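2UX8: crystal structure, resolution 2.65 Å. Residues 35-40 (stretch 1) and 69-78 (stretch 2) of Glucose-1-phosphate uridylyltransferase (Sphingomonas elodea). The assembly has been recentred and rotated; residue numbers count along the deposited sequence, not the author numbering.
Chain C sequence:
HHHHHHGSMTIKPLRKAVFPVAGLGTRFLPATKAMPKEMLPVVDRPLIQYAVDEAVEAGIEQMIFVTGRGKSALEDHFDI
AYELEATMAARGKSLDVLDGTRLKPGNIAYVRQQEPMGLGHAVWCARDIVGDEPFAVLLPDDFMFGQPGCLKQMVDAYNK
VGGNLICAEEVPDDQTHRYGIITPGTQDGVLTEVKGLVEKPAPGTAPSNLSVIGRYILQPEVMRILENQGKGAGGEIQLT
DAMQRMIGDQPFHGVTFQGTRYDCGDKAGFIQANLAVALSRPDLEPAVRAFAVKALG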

# COMPACT_ATOMS: atom_id res chain seq x y z
N MET C 35 -0.98 4.82 -11.08
CA MET C 35 -1.42 6.06 -10.44
C MET C 35 -2.90 6.26 -10.68
O MET C 35 -3.37 6.14 -11.81
N PRO C 36 -3.67 6.55 -9.62
CA PRO C 36 -5.09 6.75 -9.85
C PRO C 36 -5.28 7.96 -10.77
O PRO C 36 -4.61 8.99 -10.62
N LYS C 37 -6.16 7.81 -11.75
CA LYS C 37 -6.49 8.86 -12.70
C LYS C 37 -6.94 10.11 -11.95
O LYS C 37 -6.61 11.23 -12.32
N GLU C 38 -7.67 9.88 -10.87
CA GLU C 38 -8.20 10.96 -10.05
C GLU C 38 -7.12 11.77 -9.36
O GLU C 38 -7.38 12.82 -8.79
N MET C 39 -5.89 11.27 -9.41
CA MET C 39 -4.78 11.95 -8.77
C MET C 39 -3.96 12.79 -9.74
O MET C 39 -3.04 13.48 -9.33
N LEU C 40 -4.28 12.72 -11.03
CA LEU C 40 -3.55 13.53 -12.00
C LEU C 40 -3.75 14.98 -11.59
O LEU C 40 -4.86 15.39 -11.22
N ARG C 69 -9.14 -0.92 -6.43
CA ARG C 69 -8.03 -1.63 -5.85
C ARG C 69 -6.70 -0.93 -5.68
O ARG C 69 -6.20 -0.88 -4.58
N GLY C 70 -6.08 -0.38 -6.71
CA GLY C 70 -4.80 0.28 -6.47
C GLY C 70 -4.88 1.78 -6.17
O GLY C 70 -4.13 2.56 -6.75
N LYS C 71 -5.75 2.20 -5.26
CA LYS C 71 -5.89 3.62 -5.01
C LYS C 71 -5.66 4.13 -3.60
O LYS C 71 -6.46 4.93 -3.09
N SER C 72 -4.57 3.71 -2.98
CA SER C 72 -4.25 4.15 -1.62
C SER C 72 -3.92 5.64 -1.58
O SER C 72 -4.17 6.33 -0.59
N ALA C 73 -3.32 6.12 -2.66
CA ALA C 73 -2.94 7.52 -2.75
C ALA C 73 -4.12 8.45 -2.46
O ALA C 73 -3.97 9.47 -1.79
N LEU C 74 -5.29 8.08 -2.95
CA LEU C 74 -6.47 8.88 -2.73
C LEU C 74 -6.76 8.96 -1.25
O LEU C 74 -7.23 9.98 -0.76
N GLU C 75 -6.47 7.88 -0.55
CA GLU C 75 -6.74 7.81 0.87
C GLU C 75 -5.71 8.59 1.68
O GLU C 75 -6.05 9.33 2.61
N ASP C 76 -4.45 8.43 1.31
CA ASP C 76 -3.37 9.11 2.01
C ASP C 76 -3.41 10.61 1.80
O ASP C 76 -3.09 11.39 2.71
N HIS C 77 -3.83 11.02 0.61
CA HIS C 77 -3.90 12.42 0.28
C HIS C 77 -4.78 13.22 1.25
O HIS C 77 -4.50 14.38 1.52
N PHE C 78 -5.83 12.59 1.77
CA PHE C 78 -6.73 13.29 2.67
C PHE C 78 -6.53 12.96 4.14
O PHE C 78 -7.45 13.07 4.94

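Three residues dominate the contact between the two stretches: Met 39, Pro 36 and Leu 74. Together with their neighbours they bury 366 Å², counted over both sides, in a small apolar patch bordered by a salt bridge and a water. The backbones come nearest at Pro 36 and Lys 71, whose CA atoms lie 5.8 Å apart; at Met 39 and Leu 74 the separation of the CA atoms has widened to 7.0 Å.

Met 39 loses the most surface to the other stretch. Its CA-to-CB bond points toward the second stretch, and chi1, chi2 and chi3 are all m, so the chain folds compactly rather than extending. An unbranched, flexible thioether suits this place because it can touch three residues of the second stretch. Its CG lies 3.9 Å from CD1 of Leu 74, while the terminal CE reaches 4.2 Å from CB of Ala 73 and 4.2 Å from CB of His 77. The sulfur, SD of Met 39, sits 5.3 Å from the centroid of the His 77 ring and approaches it obliquely. His 77 itself points toward the first stretch with chi1 t.

Pro 36 also points inward, presenting a rigid ring with C-gamma exo pucker. Its CB packs 3.7 Å from CD1 of Leu 74, and its CD lies 4.4 Å from CB of Ala 73. The methyl of Ala 73, directed toward the first stretch, adds apolar surface for both Pro 36 and Met 39. Near the start of the second stretch, CG of Pro 36 lies 3.8 Å from O of Gly 70. The carbonyl of Pro 36 serves the turn itself: N of Met 39 donates to O of Pro 36 at 2.9 Å, helping to hold both inward-pointing residues in place.

Leu 74 starts out sideways, but its end comes nearer to the first stretch. Its chi1 of -116° and chi2 of 101° both fall between the usual wells, and CD1 is the atom that approaches Pro 36, Met 39 and Glu 38 most closely. CD1 of Leu 74 rests against the proline ring and the methionine, which also touch each other; an aliphatic end suits this apolar surface.

Polar groups border this patch. Glu 38 points toward the second stretch with chi1 m and chi2 p; Lys 71 leaves sideways, then runs through m, t, t and m so that its amine comes nearer. NZ of Lys 71 meets OE1 of Glu 38 at 3.3 Å in a salt bridge whose hydrogen bond is weak. The same amine donates to water 1, at 2.9 Å from NZ of Lys 71 to the water O, and N of Lys 37 donates to O of water 1 at 3.0 Å. One water therefore links the lysine amine to the turn's backbone. The long aliphatic chain of lysine lets its charge reach both partners.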

# COMPACT_ATOMS: atom_id res chain seq x y z
CB MET C 35 -0.71 7.27 -11.04
CG MET C 35 0.58 7.69 -10.36
SD MET C 35 0.46 8.07 -8.57
CE MET C 35 -0.97 9.08 -8.51
CB PRO C 36 -5.63 7.01 -8.45
CG PRO C 36 -4.67 6.26 -7.57
CD PRO C 36 -3.34 6.56 -8.19
CB LYS C 37 -7.61 8.34 -13.60
CG LYS C 37 -8.41 9.39 -14.31
CD LYS C 37 -7.63 10.00 -15.44
CE LYS C 37 -8.52 10.92 -16.25
NZ LYS C 37 -9.68 10.20 -16.88
CB GLU C 38 -9.17 10.40 -9.01
CG GLU C 38 -10.36 9.62 -9.57
CD GLU C 38 -10.07 8.13 -9.76
OE1 GLU C 38 -9.08 7.64 -9.18
OE2 GLU C 38 -10.84 7.44 -10.46
CB MET C 39 -3.87 10.94 -8.09
CG MET C 39 -4.48 10.27 -6.90
SD MET C 39 -4.79 11.43 -5.61
CE MET C 39 -3.16 11.81 -5.08
CB LEU C 40 -4.04 13.30 -13.43
CG LEU C 40 -3.75 11.92 -14.02
CD1 LEU C 40 -4.01 11.93 -15.51
CD2 LEU C 40 -2.31 11.54 -13.76
CB ARG C 69 -7.86 -2.95 -6.59
CG ARG C 69 -7.53 -4.05 -5.64
CD ARG C 69 -8.12 -5.35 -6.08
NE ARG C 69 -9.57 -5.29 -6.13
CZ ARG C 69 -10.27 -5.47 -7.24
NH1 ARG C 69 -9.62 -5.71 -8.35
NH2 ARG C 69 -11.59 -5.43 -7.24
CB LYS C 71 -7.25 4.06 -5.52
CG LYS C 71 -7.44 3.68 -6.97
CD LYS C 71 -8.86 3.89 -7.44
CE LYS C 71 -8.97 3.59 -8.93
NZ LYS C 71 -8.10 4.49 -9.72
CB SER C 72 -3.05 3.38 -1.08
OG SER C 72 -2.99 2.08 -1.65
CB ALA C 73 -2.38 7.81 -4.13
CB LEU C 74 -7.67 8.27 -3.43
CG LEU C 74 -8.27 9.11 -4.55
CD1 LEU C 74 -7.81 8.60 -5.90
CD2 LEU C 74 -9.78 9.01 -4.46
CB GLU C 75 -6.74 6.35 1.30
CG GLU C 75 -7.74 6.05 2.38
CD GLU C 75 -7.97 4.57 2.53
OE1 GLU C 75 -7.81 3.86 1.52
OE2 GLU C 75 -8.32 4.13 3.65
CB ASP C 76 -2.03 8.56 1.56
CG ASP C 76 -1.87 7.10 1.89
OD1 ASP C 76 -2.39 6.68 2.94
OD2 ASP C 76 -1.22 6.37 1.11
CB HIS C 77 -4.43 12.61 -1.14
CG HIS C 77 -4.53 14.04 -1.55
ND1 HIS C 77 -3.44 14.75 -2.02
CD2 HIS C 77 -5.56 14.91 -1.50
CE1 HIS C 77 -3.81 16.00 -2.25
NE2 HIS C 77 -5.09 16.12 -1.94
CB PHE C 78 -8.19 13.03 2.28
CG PHE C 78 -8.56 13.59 0.94
CD1 PHE C 78 -8.44 12.83 -0.21
CD2 PHE C 78 -9.02 14.91 0.84
CE1 PHE C 78 -8.76 13.37 -1.47
CE2 PHE C 78 -9.34 15.45 -0.41
CZ PHE C 78 -9.21 14.69 -1.56
O HOH W 1 -7.45 5.23 -12.42